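Local coordinates for protein carboxylesterase SOBER1 (Arabidopsis thaliana, PDB 6AVX) that hydrolyses carboxylic esters with a preference for short acyl chains, shows phospholipase A2 activity and restrains the hypersensitive response to the bacterial effector AvrBsT, at residues N46-N51 with M56-D61; Q91-G96 with K123-G128; A172-L177 with V182-K187. The protein carries 1 engineered substitution. All blocks are in the same frame, centred on the assembly; numbering follows the deposited sequence.

Contact 1 (N46-N51 with M56-D61); sequences NPVTCN and MRSWFD
A beta hairpin, made of strands 45-48 and 54-57, brings Asn46 opposite Met56 and continues into a two-bond polar contact between Thr49 and Asp61, all at the periphery of the alpha/beta hydrolase domain. Asn46 and Met56 form an antiparallel hydrogen-bonded pair: Asn46 N reaches Met56 O at 3.0 Å, and Met56 N returns a bond to Asn46 O. Beyond the pair, the chain after Arg57 leaves the hairpin, yet the amide of Asn46 follows it. Its ND2 gives a hydrogen to Ser58 O at 2.8 Å, and the acceptor lies nearly in the amide plane, 7° out of it, which fixes how the amide is turned.

The CB of Val48 is directed toward the 56-61 segment, and its CG2 touches both Met56 CG, 3.6 Å away, and the CB of Ser58. Met56 CG sits between its own backbone N and carbonyl carbon (chi1 58°), and a bend at chi3 then carries the thioether past Val48 to Asn51, where Met56 SD lies 3.3 Å from Asn51 ND2. The Ser58 hydroxyl is a junction. It shares a water with Pro47 O, and it bonds to the side chain of Gln109, the residue after Ser108, the nucleophile assigned by similarity; about 10 Å separates the side chains of Ser58 and Ser108.

At the far end, the carboxylate of Asp61 swings towards Thr49 because its CG stands anti to the backbone N (chi1 -164°). Both oxygens work through their syn lone pairs, gripping one residue at two points: OD1 takes the backbone N of Thr49 at 2.8 Å, while Thr49 OG1 donates to Asp61 OD2 at 2.6 Å.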
loop_
_atom_site.group_PDB
_atom_site.type_symbol
_atom_site.label_atom_id
_atom_site.label_comp_id
_atom_site.label_asym_id
_atom_site.label_seq_id
_atom_site.Cartn_x
_atom_site.Cartn_y
_atom_site.Cartn_z
ATOM N N ASN A 46 -5.759 17.209 5.319
ATOM C CA ASN A 46 -6.664 16.826 6.387
ATOM C C ASN A 46 -5.986 17.079 7.725
ATOM O O ASN A 46 -4.750 17.011 7.824
ATOM C CB ASN A 46 -6.996 15.327 6.320
ATOM C CG ASN A 46 -7.824 14.958 5.125
ATOM O OD1 ASN A 46 -8.962 15.400 4.975
ATOM N ND2 ASN A 46 -7.284 14.122 4.263
ATOM N N PRO A 47 -6.754 17.344 8.783
ATOM C CA PRO A 47 -6.161 17.338 10.125
ATOM C C PRO A 47 -5.712 15.933 10.496
ATOM O O PRO A 47 -6.307 14.928 10.093
ATOM C CB PRO A 47 -7.308 17.797 11.034
ATOM C CG PRO A 47 -8.397 18.221 10.125
ATOM C CD PRO A 47 -8.209 17.541 8.833
ATOM N N VAL A 48 -4.625 15.859 11.254
ATOM C CA VAL A 48 -4.040 14.577 11.637
ATOM C C VAL A 48 -3.905 14.520 13.156
ATOM O O VAL A 48 -3.174 15.322 13.759
ATOM C CB VAL A 48 -2.694 14.326 10.947
ATOM C CG1 VAL A 48 -2.110 12.997 11.380
ATOM C CG2 VAL A 48 -2.867 14.372 9.442
ATOM N N THR A 49 -4.586 13.550 13.762
ATOM C CA THR A 49 -4.668 13.471 15.216
ATOM C C THR A 49 -3.300 13.268 15.867
ATOM O O THR A 49 -2.999 13.886 16.894
ATOM C CB THR A 49 -5.658 12.371 15.586
ATOM O OG1 THR A 49 -6.970 12.746 15.142
ATOM C CG2 THR A 49 -5.686 12.119 17.074
ATOM N N CYS A 50 -2.441 12.429 15.292
ATOM C CA CYS A 50 -1.144 12.200 15.924
ATOM C C CYS A 50 -0.279 13.451 15.889
ATOM O O CYS A 50 0.703 13.533 16.641
ATOM C CB CYS A 50 -0.425 11.007 15.291
ATOM S SG CYS A 50 0.068 11.219 13.578
ATOM N N ASN A 51 -0.615 14.424 15.041
ATOM C CA ASN A 51 0.076 15.701 14.965
ATOM C C ASN A 51 -0.771 16.815 15.567
ATOM O O ASN A 51 -0.706 17.973 15.140
ATOM C CB ASN A 51 0.491 15.998 13.527
ATOM C CG ASN A 51 1.622 15.107 13.079
ATOM O OD1 ASN A 51 2.567 14.879 13.833
ATOM N ND2 ASN A 51 1.522 14.555 11.874
ATOM N N MET A 56 -2.178 18.559 7.021
ATOM C CA MET A 56 -1.121 18.160 6.104
ATOM C C MET A 56 -1.733 17.164 5.136
ATOM O O MET A 56 -2.838 16.672 5.354
ATOM C CB MET A 56 0.047 17.541 6.879
ATOM C CG MET A 56 -0.350 16.333 7.723
ATOM S SD MET A 56 0.880 15.912 8.967
ATOM C CE MET A 56 0.790 17.362 10.027
ATOM N N ARG A 57 -1.012 16.853 4.073
ATOM C CA ARG A 57 -1.511 15.825 3.172
ATOM C C ARG A 57 -1.547 14.509 3.928
ATOM O O ARG A 57 -0.550 14.097 4.536
ATOM C CB ARG A 57 -0.626 15.697 1.945
ATOM C CG ARG A 57 -0.661 16.893 1.035
ATOM C CD ARG A 57 -0.203 16.516 -0.379
ATOM N NE ARG A 57 -0.161 17.679 -1.267
ATOM C CZ ARG A 57 -1.218 18.222 -1.846
ATOM N NH1 ARG A 57 -1.070 19.304 -2.602
ATOM N NH2 ARG A 57 -2.422 17.705 -1.710
ATOM N N SER A 58 -2.695 13.848 3.917
ATOM C CA SER A 58 -2.886 12.637 4.703
ATOM C C SER A 58 -4.021 11.836 4.090
ATOM O O SER A 58 -5.120 12.361 3.892
ATOM C CB SER A 58 -3.248 13.011 6.131
ATOM O OG SER A 58 -3.513 11.843 6.875
ATOM N N TRP A 59 -3.767 10.557 3.802
ATOM C CA TRP A 59 -4.808 9.731 3.204
ATOM C C TRP A 59 -5.977 9.489 4.147
ATOM O O TRP A 59 -7.118 9.378 3.698
ATOM C CB TRP A 59 -4.234 8.389 2.735
ATOM C CG TRP A 59 -3.249 8.523 1.618
ATOM C CD1 TRP A 59 -1.901 8.330 1.687
ATOM C CD2 TRP A 59 -3.533 8.911 0.270
ATOM N NE1 TRP A 59 -1.334 8.581 0.465
ATOM C CE2 TRP A 59 -2.307 8.942 -0.422
ATOM C CE3 TRP A 59 -4.697 9.239 -0.425
ATOM C CZ2 TRP A 59 -2.215 9.295 -1.766
ATOM C CZ3 TRP A 59 -4.594 9.593 -1.750
ATOM C CH2 TRP A 59 -3.371 9.610 -2.406
ATOM N N PHE A 60 -5.711 9.305 5.439
ATOM C CA PHE A 60 -6.728 8.976 6.432
ATOM C C PHE A 60 -6.123 9.302 7.796
ATOM O O PHE A 60 -4.911 9.389 7.939
ATOM C CB PHE A 60 -7.172 7.511 6.320
ATOM C CG PHE A 60 -6.057 6.510 6.503
ATOM C CD1 PHE A 60 -5.639 6.152 7.777
ATOM C CD2 PHE A 60 -5.439 5.897 5.420
ATOM C CE1 PHE A 60 -4.605 5.227 7.956
ATOM C CE2 PHE A 60 -4.411 4.959 5.607
ATOM C CZ PHE A 60 -4.004 4.631 6.872
ATOM N N ASP A 61 -6.964 9.480 8.804
ATOM C CA ASP A 61 -6.438 9.946 10.075
ATOM C C ASP A 61 -5.635 8.847 10.745
ATOM O O ASP A 61 -5.985 7.666 10.679
ATOM C CB ASP A 61 -7.565 10.416 10.985
ATOM C CG ASP A 61 -7.073 11.263 12.141
ATOM O OD1 ASP A 61 -5.943 11.796 12.086
ATOM O OD2 ASP A 61 -7.864 11.396 13.103
HETATM O O HOH W 1 -5.818 12.610 8.239
#

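Contact 2 (Q91-G96 with K123-G128); sequences QEIAEG and KTLGGG
Ile93 O accepts the backbone N of Gly96 at 2.9 Å, closing the last turn of helix 75-94, while the Ile93 side chain faces the loop that leads into strand 127-131. Gly96 has a positive phi of 114° and ends the helix in a Schellman motif.

Between the two segments the contact is sparse and made entirely by side-chain ends. Ile93 sends its two branches to different neighbours. The longer one finishes at CD1, 4.3 Å from Leu125 CD2, a light apolar touch. The branch methyl, CG2, lies 4.2 Å from Lys123 NZ; the lysine, extended beyond CG, runs alongside the isoleucine with its tip heading the other way, an approach with no hydrogen bond. Pro99 and Tyr121 also touch Ile93.

Leu125 is buried and fastened through its backbone: its N bonds to Thr152 OG1, and Arg211 of the C-terminal helix 198-212 donates to the carbonyl oxygens of both Leu125 and Gly126. The contact thus sets the C-terminal end of one helix beside the entry to a central strand, the packing of a helix end on a strand-entry loop in an alpha/beta hydrolase fold.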
loop_
_atom_site.group_PDB
_atom_site.type_symbol
_atom_site.label_atom_id
_atom_site.label_comp_id
_atom_site.label_asym_id
_atom_site.label_seq_id
_atom_site.Cartn_x
_atom_site.Cartn_y
_atom_site.Cartn_z
ATOM N N GLN A 91 -11.367 3.828 -13.211
ATOM C CA GLN A 91 -11.211 4.578 -14.455
ATOM C C GLN A 91 -10.141 3.956 -15.347
ATOM O O GLN A 91 -10.320 3.863 -16.572
ATOM C CB GLN A 91 -10.878 6.030 -14.139
ATOM C CG GLN A 91 -10.657 6.905 -15.372
ATOM C CD GLN A 91 -11.909 7.073 -16.208
ATOM O OE1 GLN A 91 -13.023 6.822 -15.743
ATOM N NE2 GLN A 91 -11.730 7.505 -17.453
ATOM N N GLU A 92 -9.026 3.517 -14.764
ATOM C CA GLU A 92 -7.984 2.879 -15.556
ATOM C C GLU A 92 -8.508 1.611 -16.222
ATOM O O GLU A 92 -8.242 1.371 -17.409
ATOM C CB GLU A 92 -6.778 2.595 -14.666
ATOM C CG GLU A 92 -5.586 1.974 -15.364
ATOM C CD GLU A 92 -4.893 2.885 -16.380
ATOM O OE1 GLU A 92 -5.055 4.122 -16.329
ATOM O OE2 GLU A 92 -4.178 2.330 -17.240
ATOM N N ILE A 93 -9.261 0.789 -15.485
ATOM C CA ILE A 93 -9.834 -0.422 -16.062
ATOM C C ILE A 93 -10.892 -0.067 -17.109
ATOM O O ILE A 93 -10.967 -0.701 -18.171
ATOM C CB ILE A 93 -10.348 -1.356 -14.945
ATOM C CG1 ILE A 93 -9.158 -1.905 -14.153
ATOM C CG2 ILE A 93 -11.196 -2.503 -15.521
ATOM C CD1 ILE A 93 -9.527 -2.596 -12.846
ATOM N N ALA A 94 -11.684 0.975 -16.855
ATOM C CA ALA A 94 -12.688 1.412 -17.829
ATOM C C ALA A 94 -12.046 1.905 -19.120
ATOM O O ALA A 94 -12.672 1.844 -20.185
ATOM C CB ALA A 94 -13.561 2.514 -17.234
ATOM N N GLU A 95 -10.821 2.410 -19.051
ATOM C CA GLU A 95 -10.103 2.850 -20.239
ATOM C C GLU A 95 -9.405 1.701 -20.950
ATOM O O GLU A 95 -8.767 1.924 -21.984
ATOM C CB GLU A 95 -9.135 3.974 -19.867
ATOM C CG GLU A 95 -9.872 5.249 -19.510
ATOM C CD GLU A 95 -8.985 6.324 -18.938
ATOM O OE1 GLU A 95 -7.770 6.091 -18.789
ATOM O OE2 GLU A 95 -9.521 7.416 -18.636
ATOM N N GLY A 96 -9.525 0.483 -20.438
ATOM C CA GLY A 96 -9.070 -0.698 -21.147
ATOM C C GLY A 96 -7.920 -1.452 -20.532
ATOM O O GLY A 96 -7.506 -2.474 -21.097
ATOM N N LYS A 123 -12.272 -6.830 -8.123
ATOM C CA LYS A 123 -11.562 -7.641 -9.101
ATOM C C LYS A 123 -10.150 -7.968 -8.628
ATOM O O LYS A 123 -9.559 -7.231 -7.833
ATOM C CB LYS A 123 -11.494 -6.907 -10.435
ATOM C CG LYS A 123 -12.905 -6.651 -10.981
ATOM C CD LYS A 123 -12.905 -5.869 -12.257
ATOM C CE LYS A 123 -14.337 -5.600 -12.718
ATOM N NZ LYS A 123 -14.362 -4.681 -13.869
ATOM N N THR A 124 -9.626 -9.088 -9.108
ATOM C CA THR A 124 -8.227 -9.437 -8.887
ATOM C C THR A 124 -7.342 -8.453 -9.630
ATOM O O THR A 124 -7.544 -8.191 -10.818
ATOM C CB THR A 124 -7.924 -10.846 -9.402
ATOM O OG1 THR A 124 -8.897 -11.767 -8.880
ATOM C CG2 THR A 124 -6.519 -11.278 -9.001
ATOM N N LEU A 125 -6.350 -7.932 -8.946
ATOM C CA LEU A 125 -5.381 -7.018 -9.536
ATOM C C LEU A 125 -4.050 -7.738 -9.688
ATOM O O LEU A 125 -3.871 -8.883 -9.263
ATOM C CB LEU A 125 -5.263 -5.750 -8.688
ATOM C CG LEU A 125 -6.579 -5.002 -8.486
ATOM C CD1 LEU A 125 -6.388 -3.856 -7.502
ATOM C CD2 LEU A 125 -7.159 -4.527 -9.799
ATOM N N GLY A 126 -3.097 -7.040 -10.304
ATOM C CA GLY A 126 -1.766 -7.591 -10.470
ATOM C C GLY A 126 -1.077 -7.812 -9.137
ATOM O O GLY A 126 -0.435 -8.836 -8.908
ATOM N N GLY A 127 -1.213 -6.868 -8.226
ATOM C CA GLY A 127 -0.602 -7.030 -6.932
ATOM C C GLY A 127 -0.711 -5.784 -6.085
ATOM O O GLY A 127 -0.958 -4.685 -6.591
ATOM N N GLY A 128 -0.481 -5.967 -4.797
ATOM C CA GLY A 128 -0.329 -4.878 -3.857
ATOM C C GLY A 128 1.027 -4.970 -3.191
ATOM O O GLY A 128 1.350 -6.007 -2.591
#

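Contact 3 (A172-L177 with V182-K187); sequences AALPFL and VTCEFK
Leu177, on the inner side of helix 173-180, can be followed atom by atom toward strand 184-189 and the residue two places before it. Its CB stands 4.1 Å from Val182 O, beside the point where the chain turns back. With CG anti to the carbonyl carbon (chi1 -69°), the side chain then heads for the strand and parts into two methyls. CD1 meets Cys184, coming to 3.7 Å from Cys184 CB and almost as near to the sulfur. CD2 takes the other direction and rests against the isopropyl group of Val182, 4.0 Å from Val182 CG1, the two side chains meeting at a slant.

Leu174, one turn earlier, covers the next part of the strand. Its CD2 lies 3.7 Å from Cys184 SG, so that methyls of both leucines touch the thiol, and its CD1 approaches Phe186 CB to 3.9 Å and leans obliquely on the start of the ring, the two side chains crossing at about a right angle. That ring also meets Trp156 and Phe167, and Leu119 of helix 109-120 touches both Leu177 and Val182.

Helix and strand run antiparallel: the axes of segments 173-177 and 184-187 approach to 9.5 Å at 175°, as expected where the helix of a beta-alpha-beta crossover leads from strand 154-159 to its neighbour 184-189, the outermost strand of the central sheet. A backbone bond closes the turn between them: Val182 N donates to Leu177 O at 2.9 Å, nearly straight at 172°. Apart from that bond the side-chain contacts are mainly those of methyls, a thiol and the base of an aromatic side chain, so the helix packs on the strand mainly by apolar contact, and one directional backbone bond sits at the turn end.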
loop_
_atom_site.group_PDB
_atom_site.type_symbol
_atom_site.label_atom_id
_atom_site.label_comp_id
_atom_site.label_asym_id
_atom_site.label_seq_id
_atom_site.Cartn_x
_atom_site.Cartn_y
_atom_site.Cartn_z
ATOM N N ALA A 172 2.240 -8.644 11.899
ATOM C CA ALA A 172 0.843 -8.911 12.232
ATOM C C ALA A 172 -0.035 -9.032 11.000
ATOM O O ALA A 172 -1.125 -9.619 11.077
ATOM C CB ALA A 172 0.290 -7.797 13.118
ATOM N N ALA A 173 0.388 -8.491 9.866
ATOM C CA ALA A 173 -0.412 -8.633 8.663
ATOM C C ALA A 173 -0.515 -10.087 8.235
ATOM O O ALA A 173 -1.476 -10.465 7.564
ATOM C CB ALA A 173 0.200 -7.816 7.531
ATOM N N LEU A 174 0.469 -10.918 8.598
ATOM C CA LEU A 174 0.488 -12.281 8.075
ATOM C C LEU A 174 -0.666 -13.106 8.614
ATOM O O LEU A 174 -1.399 -13.704 7.809
ATOM C CB LEU A 174 1.863 -12.909 8.312
ATOM C CG LEU A 174 3.000 -12.195 7.569
ATOM C CD1 LEU A 174 4.353 -12.817 7.888
ATOM C CD2 LEU A 174 2.758 -12.171 6.062
ATOM N N PRO A 175 -0.918 -13.167 9.915
ATOM C CA PRO A 175 -2.092 -13.929 10.354
ATOM C C PRO A 175 -3.402 -13.299 9.940
ATOM O O PRO A 175 -4.381 -14.016 9.703
ATOM C CB PRO A 175 -1.936 -14.018 11.877
ATOM C CG PRO A 175 -0.942 -12.974 12.233
ATOM C CD PRO A 175 -0.064 -12.765 11.041
ATOM N N PHE A 176 -3.453 -11.974 9.836
ATOM C CA PHE A 176 -4.654 -11.316 9.336
ATOM C C PHE A 176 -4.950 -11.759 7.910
ATOM O O PHE A 176 -6.082 -12.135 7.576
ATOM C CB PHE A 176 -4.455 -9.804 9.416
ATOM C CG PHE A 176 -5.631 -9.015 8.933
ATOM C CD1 PHE A 176 -6.588 -8.567 9.811
ATOM C CD2 PHE A 176 -5.759 -8.698 7.598
ATOM C CE1 PHE A 176 -7.669 -7.834 9.357
ATOM C CE2 PHE A 176 -6.849 -7.967 7.142
ATOM C CZ PHE A 176 -7.793 -7.542 8.016
ATOM N N LEU A 177 -3.932 -11.764 7.068
ATOM C CA LEU A 177 -4.140 -12.113 5.679
ATOM C C LEU A 177 -4.440 -13.595 5.523
ATOM O O LEU A 177 -5.219 -13.975 4.646
ATOM C CB LEU A 177 -2.938 -11.655 4.841
ATOM C CG LEU A 177 -2.830 -10.121 4.730
ATOM C CD1 LEU A 177 -1.526 -9.692 4.072
ATOM C CD2 LEU A 177 -4.018 -9.534 3.981
ATOM N N VAL A 182 -5.801 -14.567 1.841
ATOM C CA VAL A 182 -4.973 -13.803 0.917
ATOM C C VAL A 182 -3.554 -14.331 1.011
ATOM O O VAL A 182 -3.093 -14.670 2.104
ATOM C CB VAL A 182 -5.010 -12.316 1.323
ATOM C CG1 VAL A 182 -4.014 -11.498 0.539
ATOM C CG2 VAL A 182 -6.391 -11.741 1.159
ATOM N N THR A 183 -2.859 -14.378 -0.120
ATOM C CA THR A 183 -1.479 -14.838 -0.164
ATOM C C THR A 183 -0.535 -13.648 -0.075
ATOM O O THR A 183 -0.631 -12.708 -0.870
ATOM C CB THR A 183 -1.243 -15.600 -1.466
ATOM O OG1 THR A 183 -2.154 -16.706 -1.531
ATOM C CG2 THR A 183 0.178 -16.126 -1.548
ATOM N N CYS A 184 0.385 -13.692 0.882
ATOM C CA CYS A 184 1.318 -12.599 1.113
ATOM C C CYS A 184 2.733 -13.139 1.212
ATOM O O CYS A 184 2.989 -14.090 1.959
ATOM C CB CYS A 184 0.942 -11.878 2.402
ATOM S SG CYS A 184 2.014 -10.529 2.855
ATOM N N GLU A 185 3.640 -12.538 0.460
ATOM C CA GLU A 185 5.066 -12.727 0.671
ATOM C C GLU A 185 5.551 -11.599 1.563
ATOM O O GLU A 185 5.318 -10.423 1.265
ATOM C CB GLU A 185 5.864 -12.681 -0.631
ATOM C CG GLU A 185 7.369 -12.870 -0.337
ATOM C CD GLU A 185 8.304 -12.651 -1.509
ATOM O OE1 GLU A 185 7.860 -12.583 -2.671
ATOM O OE2 GLU A 185 9.521 -12.551 -1.234
ATOM N N PHE A 186 6.229 -11.937 2.646
ATOM C CA PHE A 186 6.771 -10.944 3.558
ATOM C C PHE A 186 8.281 -10.916 3.368
ATOM O O PHE A 186 8.945 -11.964 3.433
ATOM C CB PHE A 186 6.409 -11.314 4.989
ATOM C CG PHE A 186 6.771 -10.273 5.997
ATOM C CD1 PHE A 186 5.887 -9.272 6.344
ATOM C CD2 PHE A 186 8.015 -10.303 6.613
ATOM C CE1 PHE A 186 6.239 -8.312 7.300
ATOM C CE2 PHE A 186 8.365 -9.355 7.555
ATOM C CZ PHE A 186 7.469 -8.357 7.897
ATOM N N LYS A 187 8.821 -9.737 3.099
ATOM C CA LYS A 187 10.243 -9.543 2.847
ATOM C C LYS A 187 10.788 -8.610 3.920
ATOM O O LYS A 187 10.485 -7.409 3.919
ATOM C CB LYS A 187 10.457 -8.960 1.451
ATOM C CG LYS A 187 11.899 -8.894 1.004
ATOM C CD LYS A 187 12.496 -10.280 0.860
ATOM C CE LYS A 187 13.909 -10.217 0.310
ATOM N NZ LYS A 187 14.722 -11.360 0.802
#

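How the contacts relate
The three contacts follow one another along the chain without nesting or crossing. Contact 1 closes first, over four intervening residues, two of them strand, and joins the hairpin to the segment leading towards helix 75-94. The same helix ends in contact 2, which spans 26 residues, including strand 102-107, the probable nucleophile elbow and helix 109-120, before reaching the loop that enters strand 127-131. Contact 3 is again short, with four residues between its segments, three of them the end of helix 173-180. Contacts 2 and 3 reach the same parallel sheet, their nearest atoms about 7 Å apart, whereas contact 1 stands apart from both, its centre about 28 Å from that of contact 2.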